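Local coordinates for chorismate synthase (Campylobacter jejuni, PDB 1SQ1), which probably catalyses the FMNH2-dependent anti-1,4-elimination of phosphate from 5-enolpyruvylshikimate-3-phosphate, giving chorismate for aromatic amino acid biosynthesis, at residues F4-K9 with L222-D227; M140-F145 with M335-L340; G152-G157 with E166-E171; S212-G217 with E284-K289. All blocks are in the same frame, centred on the assembly; numbering follows the deposited sequence.

In the fold
From the N terminus, the loop 4-9 between the first two strands meets residues 222-227, ahead of helix 226-235, closing contact 1. Within that span lies contact 3, a short local closure between strand 148-156 and the start of helix 170-175. Contact 2 opens at the end of helix 128-143 and closes on helix 325-346, so it crosses contact 1 while enclosing contacts 3 and 4. Contact 4, joining the loop after strand 205-212 to the start of strand 286-292, follows contact 3 in series and also crosses contact 1. Helix 325-346 links the set: Met335 and Val339 touch Phe4, and Leu340 touches Leu226, Met214 and Leu286.

Contact 1 of 4, residues F4-K9 with L222-D227; sequences FGTRLK and LYDKLD
Thr6 and Asp224 join two loops through one side-chain hydrogen bond, and the backbones stay well apart, with the CA atoms of these two residues 8.9 Å from each other. Followed outward, the threonine side chain starts with a CB directed toward the other segment, 4.1 Å from Asp224 OD2. Its OG1 stands beside the backbone N and anti to the carbonyl carbon (chi1 -49°), which aims the hydroxyl across the gap. There OG1 donates to Asp224 OD2 at 2.9 Å. The hydroxyl arrives on the syn side of the carboxylate oxygen, 22° out of the carboxylate plane, and the two side chains approach from opposite directions. With only 54 Å² buried in total, shared equally, the contact is a polar bridge at the surface.

The threonine loop is braced separately. Lys9 NZ reaches back to Gly5 O at 2.8 Å and to Thr6 O at 2.9 Å, while the carboxylate of Asp342 accepts the backbone N-H groups of Thr6, Arg7 and Leu8. The loop is the turn of a beta hairpin formed by the antiparallel strands 3-4 and 9-13. Asp224 precedes helix 226-235, whose N-cap position is held by Lys225. Thr6 thus sits between two helices, touching Leu346 of helix 325-346 and Lys229 of helix 226-235.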
loop_
_atom_site.group_PDB
_atom_site.type_symbol
_atom_site.label_atom_id
_atom_site.label_comp_id
_atom_site.label_asym_id
_atom_site.label_seq_id
_atom_site.Cartn_x
_atom_site.Cartn_y
_atom_site.Cartn_z
ATOM N N PHE A 4 -8.699 5.352 -1.192
ATOM C CA PHE A 4 -8.113 5.696 -2.472
ATOM C C PHE A 4 -6.956 6.693 -2.379
ATOM O O PHE A 4 -6.995 7.639 -1.592
ATOM C CB PHE A 4 -9.225 6.243 -3.367
ATOM C CG PHE A 4 -8.757 6.749 -4.699
ATOM C CD1 PHE A 4 -8.821 8.102 -4.995
ATOM C CD2 PHE A 4 -8.298 5.870 -5.673
ATOM C CE1 PHE A 4 -8.435 8.577 -6.241
ATOM C CE2 PHE A 4 -7.910 6.333 -6.928
ATOM C CZ PHE A 4 -7.980 7.691 -7.214
ATOM N N GLY A 5 -5.929 6.466 -3.197
ATOM C CA GLY A 5 -4.773 7.344 -3.227
ATOM C C GLY A 5 -3.521 6.800 -2.560
ATOM O O GLY A 5 -3.599 5.972 -1.649
ATOM N N THR A 6 -2.360 7.269 -3.015
ATOM C CA THR A 6 -1.079 6.857 -2.442
ATOM C C THR A 6 -0.804 7.612 -1.143
ATOM O O THR A 6 -0.761 7.021 -0.074
ATOM C CB THR A 6 0.085 7.157 -3.380
ATOM O OG1 THR A 6 -0.212 6.678 -4.694
ATOM C CG2 THR A 6 1.331 6.485 -2.880
ATOM N N ARG A 7 -0.621 8.925 -1.244
ATOM C CA ARG A 7 -0.334 9.748 -0.077
ATOM C C ARG A 7 -1.582 10.444 0.477
ATOM O O ARG A 7 -1.702 10.618 1.690
ATOM C CB ARG A 7 0.738 10.788 -0.429
ATOM C CG ARG A 7 1.332 11.533 0.757
ATOM C CD ARG A 7 2.385 10.693 1.467
ATOM N NE ARG A 7 2.846 11.275 2.733
ATOM C CZ ARG A 7 2.046 11.607 3.749
ATOM N NH1 ARG A 7 2.548 12.120 4.864
ATOM N NH2 ARG A 7 0.735 11.443 3.648
ATOM N N LEU A 8 -2.494 10.849 -0.409
ATOM C CA LEU A 8 -3.746 11.519 -0.023
ATOM C C LEU A 8 -4.884 10.491 -0.140
ATOM O O LEU A 8 -5.653 10.489 -1.099
ATOM C CB LEU A 8 -4.030 12.700 -0.958
ATOM C CG LEU A 8 -4.785 13.917 -0.412
ATOM C CD1 LEU A 8 -5.987 14.236 -1.290
ATOM C CD2 LEU A 8 -5.204 13.669 1.016
ATOM N N LYS A 9 -4.973 9.623 0.859
ATOM C CA LYS A 9 -5.955 8.555 0.918
ATOM C C LYS A 9 -7.381 8.985 1.200
ATOM O O LYS A 9 -7.662 9.524 2.253
ATOM C CB LYS A 9 -5.519 7.554 1.981
ATOM C CG LYS A 9 -4.146 6.986 1.729
ATOM C CD LYS A 9 -3.867 5.764 2.576
ATOM C CE LYS A 9 -2.542 5.173 2.169
ATOM N NZ LYS A 9 -2.557 4.902 0.715
ATOM N N LEU A 222 6.336 5.235 -14.107
ATOM C CA LEU A 222 6.348 3.786 -14.177
ATOM C C LEU A 222 4.989 3.205 -13.853
ATOM O O LEU A 222 4.226 2.905 -14.772
ATOM C CB LEU A 222 7.436 3.197 -13.297
ATOM C CG LEU A 222 8.541 2.637 -14.210
ATOM C CD1 LEU A 222 8.012 1.440 -14.981
ATOM C CD2 LEU A 222 9.015 3.694 -15.203
ATOM N N TYR A 223 4.651 3.073 -12.575
ATOM C CA TYR A 223 3.351 2.497 -12.236
ATOM C C TYR A 223 2.421 3.329 -11.358
ATOM O O TYR A 223 1.663 2.791 -10.546
ATOM C CB TYR A 223 3.544 1.095 -11.649
ATOM C CG TYR A 223 4.234 0.201 -12.650
ATOM C CD1 TYR A 223 3.654 -0.057 -13.897
ATOM C CD2 TYR A 223 5.518 -0.270 -12.417
ATOM C CE1 TYR A 223 4.348 -0.746 -14.889
ATOM C CE2 TYR A 223 6.215 -0.953 -13.395
ATOM C CZ TYR A 223 5.630 -1.187 -14.630
ATOM O OH TYR A 223 6.354 -1.843 -15.598
ATOM N N ASP A 224 2.471 4.645 -11.532
ATOM C CA ASP A 224 1.583 5.550 -10.808
ATOM C C ASP A 224 1.576 6.878 -11.553
ATOM O O ASP A 224 1.570 7.959 -10.961
ATOM C CB ASP A 224 2.014 5.734 -9.346
ATOM C CG ASP A 224 0.842 6.148 -8.441
ATOM O OD1 ASP A 224 -0.323 5.894 -8.830
ATOM O OD2 ASP A 224 1.081 6.701 -7.342
ATOM N N LYS A 225 1.575 6.750 -12.879
ATOM C CA LYS A 225 1.566 7.862 -13.812
ATOM C C LYS A 225 0.265 8.652 -13.694
ATOM O O LYS A 225 -0.784 8.099 -13.366
ATOM C CB LYS A 225 1.726 7.315 -15.230
ATOM C CG LYS A 225 2.970 6.452 -15.427
ATOM C CD LYS A 225 3.112 6.077 -16.891
ATOM C CE LYS A 225 4.507 5.590 -17.226
ATOM N NZ LYS A 225 4.634 5.294 -18.690
ATOM N N LEU A 226 0.337 9.948 -13.967
ATOM C CA LEU A 226 -0.834 10.786 -13.867
ATOM C C LEU A 226 -1.979 10.312 -14.764
ATOM O O LEU A 226 -3.145 10.388 -14.374
ATOM C CB LEU A 226 -0.480 12.236 -14.179
ATOM C CG LEU A 226 -1.718 13.122 -14.029
ATOM C CD1 LEU A 226 -2.201 13.080 -12.588
ATOM C CD2 LEU A 226 -1.404 14.528 -14.464
ATOM N N ASP A 227 -1.680 9.829 -15.965
ATOM C CA ASP A 227 -2.774 9.355 -16.816
ATOM C C ASP A 227 -3.362 8.063 -16.226
ATOM O O ASP A 227 -4.587 7.912 -16.161
ATOM C CB ASP A 227 -2.314 9.163 -18.272
ATOM C CG ASP A 227 -0.976 8.490 -18.374
ATOM O OD1 ASP A 227 -0.442 8.381 -19.496
ATOM O OD2 ASP A 227 -0.454 8.075 -17.325
#

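Contact 2 of 4, residues M140-F145 with M335-L340; sequences MLLREF and MVRLVL
Leu142 carries its CG beside the backbone N and anti to the carbonyl carbon (chi1 -76°), with the chain extended beyond, so that both methyls face helix 325-346. In Arg337 the first torsion (chi1 -135°) puts CG against the leucine, and bends at chi2 and chi3 then turn the rest of the chain away toward the guanidinium. Leu142 CD1 packs against Arg337 CG at 3.6 Å and lies 3.9 Å from the carbonyl Arg337 O, so it touches the helix backbone as well as the side chain. The other branch, CD2, rests 4.1 Å from Leu340 CB, and here the two leucine side chains are turned at about a right angle. Arg337 and Leu340, three residues apart, lie on one side of the helix.

Of the 143 Å² buried between the segments, Leu142 contributes 82 Å², and its CA is 7.8 Å from that of Arg337. Leu142 also meets Ala341 and Leu344 of the same helix, while Leu340 turns to Val211 of strand 205-212. Nearby, the ring of Phe145 meets Tyr359 of the third subunit edge-to-face.

Chemically this is an apolar helix-to-helix contact: the arginine lends its aliphatic part to Leu142, and the salt bridge from NH2 to Glu42 OE1 probably offsets the charge of this buried residue.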
loop_
_atom_site.group_PDB
_atom_site.type_symbol
_atom_site.label_atom_id
_atom_site.label_comp_id
_atom_site.label_asym_id
_atom_site.label_seq_id
_atom_site.Cartn_x
_atom_site.Cartn_y
_atom_site.Cartn_z
HETATM N N MSE A 140 -9.285 22.397 -2.213
HETATM C CA MSE A 140 -8.783 23.434 -1.339
HETATM C C MSE A 140 -7.261 23.459 -1.383
HETATM O O MSE A 140 -6.662 24.524 -1.421
HETATM C CB MSE A 140 -9.304 23.218 0.082
HETATM C CG MSE A 140 -10.789 23.531 0.230
HETATM SE SE MSE A 140 -11.576 22.869 1.872
HETATM C CE MSE A 140 -13.263 22.209 1.173
ATOM N N LEU A 141 -6.626 22.294 -1.401
ATOM C CA LEU A 141 -5.163 22.249 -1.474
ATOM C C LEU A 141 -4.699 22.631 -2.877
ATOM O O LEU A 141 -3.620 23.179 -3.045
ATOM C CB LEU A 141 -4.645 20.849 -1.109
ATOM C CG LEU A 141 -3.144 20.507 -1.127
ATOM C CD1 LEU A 141 -2.723 20.022 -2.485
ATOM C CD2 LEU A 141 -2.332 21.715 -0.710
ATOM N N LEU A 142 -5.528 22.347 -3.878
ATOM C CA LEU A 142 -5.208 22.662 -5.267
ATOM C C LEU A 142 -5.266 24.155 -5.561
ATOM O O LEU A 142 -4.511 24.667 -6.391
ATOM C CB LEU A 142 -6.156 21.922 -6.211
ATOM C CG LEU A 142 -5.899 20.429 -6.415
ATOM C CD1 LEU A 142 -6.905 19.873 -7.407
ATOM C CD2 LEU A 142 -4.482 20.222 -6.941
ATOM N N ARG A 143 -6.178 24.848 -4.888
ATOM C CA ARG A 143 -6.326 26.288 -5.066
ATOM C C ARG A 143 -5.033 26.972 -4.627
ATOM O O ARG A 143 -4.592 27.931 -5.256
ATOM C CB ARG A 143 -7.508 26.825 -4.243
ATOM C CG ARG A 143 -7.810 28.300 -4.498
ATOM C CD ARG A 143 -8.963 28.845 -3.644
ATOM N NE ARG A 143 -9.222 30.269 -3.904
ATOM C CZ ARG A 143 -9.946 30.743 -4.920
ATOM N NH1 ARG A 143 -10.107 32.055 -5.066
ATOM N NH2 ARG A 143 -10.530 29.915 -5.782
ATOM N N GLU A 144 -4.415 26.468 -3.562
ATOM C CA GLU A 144 -3.179 27.060 -3.065
ATOM C C GLU A 144 -2.087 27.078 -4.125
ATOM O O GLU A 144 -1.107 27.795 -3.971
ATOM C CB GLU A 144 -2.676 26.309 -1.832
ATOM C CG GLU A 144 -3.662 26.301 -0.666
ATOM C CD GLU A 144 -3.836 27.662 -0.007
ATOM O OE1 GLU A 144 -4.722 27.788 0.868
ATOM O OE2 GLU A 144 -3.081 28.597 -0.352
ATOM N N PHE A 145 -2.250 26.299 -5.193
ATOM C CA PHE A 145 -1.258 26.250 -6.272
ATOM C C PHE A 145 -1.893 26.714 -7.573
ATOM O O PHE A 145 -1.322 26.564 -8.660
ATOM C CB PHE A 145 -0.718 24.831 -6.455
ATOM C CG PHE A 145 0.186 24.379 -5.345
ATOM C CD1 PHE A 145 1.551 24.229 -5.564
ATOM C CD2 PHE A 145 -0.323 24.110 -4.079
ATOM C CE1 PHE A 145 2.393 23.825 -4.540
ATOM C CE2 PHE A 145 0.508 23.708 -3.051
ATOM C CZ PHE A 145 1.869 23.562 -3.277
HETATM N N MSE A 335 -13.042 13.362 -8.568
HETATM C CA MSE A 335 -12.020 12.342 -8.750
HETATM C C MSE A 335 -10.721 12.895 -9.327
HETATM O O MSE A 335 -9.633 12.553 -8.852
HETATM C CB MSE A 335 -12.525 11.205 -9.651
HETATM C CG MSE A 335 -13.654 10.374 -9.073
HETATM SE SE MSE A 335 -13.356 9.772 -7.252
HETATM C CE MSE A 335 -11.854 8.566 -7.510
ATOM N N VAL A 336 -10.817 13.732 -10.354
ATOM C CA VAL A 336 -9.604 14.288 -10.943
ATOM C C VAL A 336 -8.946 15.208 -9.926
ATOM O O VAL A 336 -7.735 15.413 -9.938
ATOM C CB VAL A 336 -9.898 15.070 -12.232
ATOM C CG1 VAL A 336 -8.622 15.693 -12.753
ATOM C CG2 VAL A 336 -10.485 14.132 -13.279
ATOM N N ARG A 337 -9.755 15.732 -9.018
ATOM C CA ARG A 337 -9.258 16.612 -7.981
ATOM C C ARG A 337 -8.393 15.775 -7.052
ATOM O O ARG A 337 -7.203 16.057 -6.897
ATOM C CB ARG A 337 -10.417 17.198 -7.188
ATOM C CG ARG A 337 -10.302 18.673 -6.926
ATOM C CD ARG A 337 -11.060 19.493 -7.962
ATOM N NE ARG A 337 -12.490 19.591 -7.675
ATOM C CZ ARG A 337 -13.248 20.603 -8.101
ATOM N NH1 ARG A 337 -12.697 21.585 -8.819
ATOM N NH2 ARG A 337 -14.548 20.638 -7.833
ATOM N N LEU A 338 -8.994 14.746 -6.444
ATOM C CA LEU A 338 -8.284 13.865 -5.516
ATOM C C LEU A 338 -6.945 13.399 -6.075
ATOM O O LEU A 338 -5.913 13.492 -5.408
ATOM C CB LEU A 338 -9.144 12.651 -5.171
ATOM C CG LEU A 338 -10.372 12.910 -4.285
ATOM C CD1 LEU A 338 -11.381 11.825 -4.547
ATOM C CD2 LEU A 338 -10.008 12.942 -2.805
ATOM N N VAL A 339 -6.955 12.901 -7.303
ATOM C CA VAL A 339 -5.717 12.443 -7.912
ATOM C C VAL A 339 -4.663 13.557 -7.928
ATOM O O VAL A 339 -3.599 13.407 -7.325
ATOM C CB VAL A 339 -5.952 11.956 -9.349
ATOM C CG1 VAL A 339 -4.652 11.444 -9.940
ATOM C CG2 VAL A 339 -7.002 10.861 -9.353
ATOM N N LEU A 340 -4.949 14.672 -8.608
ATOM C CA LEU A 340 -3.983 15.777 -8.683
ATOM C C LEU A 340 -3.458 16.227 -7.319
ATOM O O LEU A 340 -2.254 16.443 -7.160
ATOM C CB LEU A 340 -4.576 16.980 -9.418
ATOM C CG LEU A 340 -4.615 16.839 -10.944
ATOM C CD1 LEU A 340 -5.248 18.065 -11.545
ATOM C CD2 LEU A 340 -3.214 16.613 -11.494
#

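Contact 3 of 4, residues G152-G157 with E166-E171; sequences GVFGVG and EEFDFE
Phe154 and Phe168 carry this contact, the one chiefly through its CB and the other through the far end of its ring. Phe168 CE2 lies 3.6 Å from Phe154 CB, and Phe168 CZ comes within 4.0 Å of Phe154 CD1. The ring centroids are 5.4 Å apart with planes at 51°, an oblique arrangement. A second, looser touch sets Phe170 CE1 4.4 Å from Gly152 N, the aromatic ring lying near bare backbone. Together these bury 123 Å².

In the next shell, Phe208 of strand 205-212 meets the Phe168 ring and also touches Phe154, so three phenylalanines cluster over the sheet. Leu181 lies against both Phe168 and Phe170. On the helical side, Asp169 occupies the N-cap position, and its OD1 accepts the backbone N-H of Phe172, capping helix 170-175 just before Phe170. On the strand side, Phe154 has its CG between the backbone N and the carbonyl carbon (chi1 72°), a setting that swings the ring so that CD1 comes near Phe168 CZ.

That residue also departs from strand geometry in its backbone, with psi at -4°. Phe154 and Gly155 both face Ala206, which is the signature of a classic beta bulge between the antiparallel strands 148-156 and 205-212.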
loop_
_atom_site.group_PDB
_atom_site.type_symbol
_atom_site.label_atom_id
_atom_site.label_comp_id
_atom_site.label_asym_id
_atom_site.label_seq_id
_atom_site.Cartn_x
_atom_site.Cartn_y
_atom_site.Cartn_z
ATOM N N GLY A 152 -17.870 19.435 -17.706
ATOM C CA GLY A 152 -19.217 19.689 -18.182
ATOM C C GLY A 152 -19.634 18.712 -19.264
ATOM O O GLY A 152 -18.780 18.053 -19.855
ATOM N N VAL A 153 -20.937 18.618 -19.533
ATOM C CA VAL A 153 -21.458 17.702 -20.553
ATOM C C VAL A 153 -21.347 18.288 -21.960
ATOM O O VAL A 153 -21.839 19.386 -22.221
ATOM C CB VAL A 153 -22.953 17.377 -20.328
ATOM C CG1 VAL A 153 -23.379 16.256 -21.260
ATOM C CG2 VAL A 153 -23.210 17.017 -18.885
ATOM N N PHE A 154 -20.721 17.553 -22.872
ATOM C CA PHE A 154 -20.596 18.046 -24.232
ATOM C C PHE A 154 -21.303 17.160 -25.225
ATOM O O PHE A 154 -21.379 17.480 -26.411
ATOM C CB PHE A 154 -19.132 18.206 -24.631
ATOM C CG PHE A 154 -18.385 16.920 -24.857
ATOM C CD1 PHE A 154 -18.164 16.445 -26.149
ATOM C CD2 PHE A 154 -17.764 16.261 -23.795
ATOM C CE1 PHE A 154 -17.309 15.337 -26.381
ATOM C CE2 PHE A 154 -16.913 15.158 -24.016
ATOM C CZ PHE A 154 -16.685 14.699 -25.312
ATOM N N GLY A 155 -21.838 16.049 -24.737
ATOM C CA GLY A 155 -22.544 15.132 -25.603
ATOM C C GLY A 155 -23.636 14.409 -24.852
ATOM O O GLY A 155 -23.454 13.993 -23.706
ATOM N N VAL A 156 -24.791 14.287 -25.490
ATOM C CA VAL A 156 -25.915 13.579 -24.901
ATOM C C VAL A 156 -26.632 12.828 -26.012
ATOM O O VAL A 156 -27.188 13.433 -26.926
ATOM C CB VAL A 156 -26.910 14.528 -24.229
ATOM C CG1 VAL A 156 -28.141 13.746 -23.793
ATOM C CG2 VAL A 156 -26.254 15.218 -23.037
ATOM N N GLY A 157 -26.612 11.504 -25.933
ATOM C CA GLY A 157 -27.255 10.709 -26.955
ATOM C C GLY A 157 -26.506 10.868 -28.259
ATOM O O GLY A 157 -25.278 10.861 -28.281
ATOM N N GLU A 166 -10.611 23.517 -26.409
ATOM C CA GLU A 166 -10.459 24.801 -25.729
ATOM C C GLU A 166 -11.480 25.814 -26.259
ATOM O O GLU A 166 -11.220 27.015 -26.279
ATOM C CB GLU A 166 -9.024 25.327 -25.928
ATOM C CG GLU A 166 -7.890 24.280 -25.710
ATOM C CD GLU A 166 -7.570 23.978 -24.239
ATOM O OE1 GLU A 166 -8.516 23.917 -23.423
ATOM O OE2 GLU A 166 -6.372 23.776 -23.912
ATOM N N GLU A 167 -12.648 25.319 -26.671
ATOM C CA GLU A 167 -13.708 26.171 -27.208
ATOM C C GLU A 167 -15.041 25.989 -26.486
ATOM O O GLU A 167 -15.970 26.772 -26.674
ATOM C CB GLU A 167 -13.893 25.885 -28.694
ATOM C CG GLU A 167 -14.687 26.938 -29.421
ATOM C CD GLU A 167 -14.641 26.749 -30.920
ATOM O OE1 GLU A 167 -13.522 26.655 -31.469
ATOM O OE2 GLU A 167 -15.718 26.698 -31.548
ATOM N N PHE A 168 -15.130 24.942 -25.675
ATOM C CA PHE A 168 -16.339 24.665 -24.916
ATOM C C PHE A 168 -16.544 25.791 -23.909
ATOM O O PHE A 168 -15.595 26.233 -23.260
ATOM C CB PHE A 168 -16.223 23.325 -24.175
ATOM C CG PHE A 168 -16.161 22.121 -25.080
ATOM C CD1 PHE A 168 -14.989 21.387 -25.208
ATOM C CD2 PHE A 168 -17.283 21.707 -25.787
ATOM C CE1 PHE A 168 -14.942 20.257 -26.027
ATOM C CE2 PHE A 168 -17.238 20.583 -26.604
ATOM C CZ PHE A 168 -16.069 19.859 -26.721
ATOM N N ASP A 169 -17.785 26.239 -23.764
ATOM C CA ASP A 169 -18.091 27.331 -22.855
ATOM C C ASP A 169 -18.310 26.895 -21.417
ATOM O O ASP A 169 -19.387 26.425 -21.060
ATOM C CB ASP A 169 -19.329 28.074 -23.338
ATOM C CG ASP A 169 -19.401 29.482 -22.798
ATOM O OD1 ASP A 169 -19.189 29.661 -21.576
ATOM O OD2 ASP A 169 -19.672 30.407 -23.598
ATOM N N PHE A 170 -17.293 27.074 -20.585
ATOM C CA PHE A 170 -17.400 26.704 -19.184
ATOM C C PHE A 170 -18.222 27.728 -18.425
ATOM O O PHE A 170 -18.823 27.421 -17.397
ATOM C CB PHE A 170 -16.011 26.577 -18.562
ATOM C CG PHE A 170 -15.406 25.219 -18.726
ATOM C CD1 PHE A 170 -15.759 24.188 -17.872
ATOM C CD2 PHE A 170 -14.508 24.960 -19.752
ATOM C CE1 PHE A 170 -15.232 22.920 -18.043
ATOM C CE2 PHE A 170 -13.974 23.695 -19.933
ATOM C CZ PHE A 170 -14.334 22.673 -19.076
ATOM N N GLU A 171 -18.237 28.956 -18.926
ATOM C CA GLU A 171 -19.010 30.015 -18.290
ATOM C C GLU A 171 -20.470 29.595 -18.412
ATOM O O GLU A 171 -21.227 29.605 -17.438
ATOM C CB GLU A 171 -18.757 31.334 -19.015
ATOM C CG GLU A 171 -17.307 31.804 -18.920
ATOM C CD GLU A 171 -17.038 32.645 -17.678
ATOM O OE1 GLU A 171 -17.573 33.777 -17.604
ATOM O OE2 GLU A 171 -16.295 32.178 -16.781
#

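Contact 4 of 4, residues S212-G217 with E284-K289; sequences SGMLIG and ENLILK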
loop_
_atom_site.group_PDB
_atom_site.type_symbol
_atom_site.label_atom_id
_atom_site.label_comp_id
_atom_site.label_asym_id
_atom_site.label_seq_id
_atom_site.Cartn_x
_atom_site.Cartn_y
_atom_site.Cartn_z
ATOM N N SER A 212 -6.649 23.532 -15.616
ATOM C CA SER A 212 -5.751 24.639 -15.950
ATOM C C SER A 212 -4.808 24.944 -14.794
ATOM O O SER A 212 -5.022 24.489 -13.667
ATOM C CB SER A 212 -6.558 25.893 -16.254
ATOM O OG SER A 212 -7.329 26.243 -15.116
ATOM N N GLY A 213 -3.779 25.739 -15.079
ATOM C CA GLY A 213 -2.809 26.094 -14.061
ATOM C C GLY A 213 -2.057 24.857 -13.634
ATOM O O GLY A 213 -1.735 24.676 -12.462
HETATM N N MSE A 214 -1.780 23.988 -14.595
HETATM C CA MSE A 214 -1.079 22.753 -14.301
HETATM C C MSE A 214 0.407 22.941 -14.026
HETATM O O MSE A 214 1.095 23.642 -14.769
HETATM C CB MSE A 214 -1.268 21.762 -15.453
HETATM C CG MSE A 214 -2.559 20.962 -15.376
HETATM SE SE MSE A 214 -2.577 19.838 -13.804
HETATM C CE MSE A 214 -1.048 18.738 -14.251
ATOM N N LEU A 215 0.896 22.315 -12.954
ATOM C CA LEU A 215 2.314 22.388 -12.612
ATOM C C LEU A 215 3.006 21.373 -13.510
ATOM O O LEU A 215 2.344 20.724 -14.307
ATOM C CB LEU A 215 2.540 22.034 -11.136
ATOM C CG LEU A 215 1.715 22.859 -10.144
ATOM C CD1 LEU A 215 1.985 22.407 -8.722
ATOM C CD2 LEU A 215 2.044 24.322 -10.318
ATOM N N ILE A 216 4.323 21.236 -13.396
ATOM C CA ILE A 216 5.053 20.270 -14.215
ATOM C C ILE A 216 5.614 19.165 -13.338
ATOM O O ILE A 216 5.999 19.409 -12.207
ATOM C CB ILE A 216 6.216 20.940 -14.985
ATOM C CG1 ILE A 216 5.669 21.719 -16.180
ATOM C CG2 ILE A 216 7.215 19.895 -15.471
ATOM C CD1 ILE A 216 6.726 22.464 -16.950
ATOM N N GLY A 217 5.635 17.941 -13.846
ATOM C CA GLY A 217 6.172 16.853 -13.053
ATOM C C GLY A 217 5.195 16.119 -12.153
ATOM O O GLY A 217 5.605 15.222 -11.427
ATOM N N GLU A 284 0.986 21.987 -19.733
ATOM C CA GLU A 284 -0.208 22.309 -20.503
ATOM C C GLU A 284 -1.487 21.904 -19.784
ATOM O O GLU A 284 -1.460 21.115 -18.845
ATOM C CB GLU A 284 -0.139 21.639 -21.870
ATOM C CG GLU A 284 0.957 22.200 -22.742
ATOM C CD GLU A 284 0.769 23.683 -23.034
ATOM O OE1 GLU A 284 1.606 24.502 -22.578
ATOM O OE2 GLU A 284 -0.225 24.030 -23.713
ATOM N N ASN A 285 -2.611 22.451 -20.229
ATOM C CA ASN A 285 -3.899 22.136 -19.627
ATOM C C ASN A 285 -4.126 20.650 -19.714
ATOM O O ASN A 285 -3.435 19.957 -20.460
ATOM C CB ASN A 285 -5.016 22.834 -20.377
ATOM C CG ASN A 285 -4.915 24.326 -20.294
ATOM O OD1 ASN A 285 -5.398 24.933 -19.340
ATOM N ND2 ASN A 285 -4.267 24.935 -21.283
ATOM N N LEU A 286 -5.109 20.162 -18.970
ATOM C CA LEU A 286 -5.413 18.741 -18.973
ATOM C C LEU A 286 -6.692 18.514 -19.764
ATOM O O LEU A 286 -7.728 19.103 -19.456
ATOM C CB LEU A 286 -5.569 18.242 -17.531
ATOM C CG LEU A 286 -4.706 17.088 -16.989
ATOM C CD1 LEU A 286 -3.268 17.132 -17.509
ATOM C CD2 LEU A 286 -4.736 17.162 -15.480
ATOM N N ILE A 287 -6.612 17.674 -20.794
ATOM C CA ILE A 287 -7.771 17.362 -21.631
ATOM C C ILE A 287 -8.211 15.929 -21.378
ATOM O O ILE A 287 -7.664 14.994 -21.953
ATOM C CB ILE A 287 -7.451 17.500 -23.134
ATOM C CG1 ILE A 287 -6.750 18.835 -23.404
ATOM C CG2 ILE A 287 -8.737 17.435 -23.945
ATOM C CD1 ILE A 287 -7.578 20.027 -23.014
ATOM N N LEU A 288 -9.212 15.770 -20.523
ATOM C CA LEU A 288 -9.717 14.454 -20.157
ATOM C C LEU A 288 -11.162 14.290 -20.567
ATOM O O LEU A 288 -11.977 15.162 -20.309
ATOM C CB LEU A 288 -9.627 14.264 -18.640
ATOM C CG LEU A 288 -8.307 14.649 -18.002
ATOM C CD1 LEU A 288 -8.335 14.312 -16.526
ATOM C CD2 LEU A 288 -7.188 13.927 -18.717
ATOM N N LYS A 289 -11.493 13.173 -21.196
ATOM C CA LYS A 289 -12.872 12.960 -21.587
ATOM C C LYS A 289 -13.381 11.646 -21.023
ATOM O O LYS A 289 -12.752 10.603 -21.210
ATOM C CB LYS A 289 -13.006 12.975 -23.108
ATOM C CG LYS A 289 -12.386 14.175 -23.796
ATOM C CD LYS A 289 -12.775 14.166 -25.249
ATOM C CE LYS A 289 -11.944 15.125 -26.084
ATOM N NZ LYS A 289 -10.522 14.658 -26.202
#
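This is a van der Waals contact at the ends of two adjoining inner strands of the five-stranded antiparallel sheet, where the chain leaves 205-212 and enters 286-292. The backbones run close, Ser212 CA and Asn285 CA being 4.8 Å apart, and 218 Å² is buried. Asn285 has its CG beside the backbone N (chi1 -64°), and its OD1 comes up to Ser212 at the carbon atoms, 3.4 Å from both CA and CB. The strands are neighbours in the sheet, and a backbone hydrogen bond joins Leu286 to Val211.

Met214, modelled as selenomethionine, has the largest share of the buried surface, 73 Å². Its CB lies 3.5 Å from the carbonyl Glu284 O, with CG nearly as close. The bend at chi2 (-64°) brings Met214 SE to 3.8 Å from Leu286 CD2. A further bend at chi3 (-62°) sets the terminal CE 4.2 Å from the same methyl, and the two side chains cross at about a right angle. Leu340 of helix 325-346 touches both Met214 and Leu286.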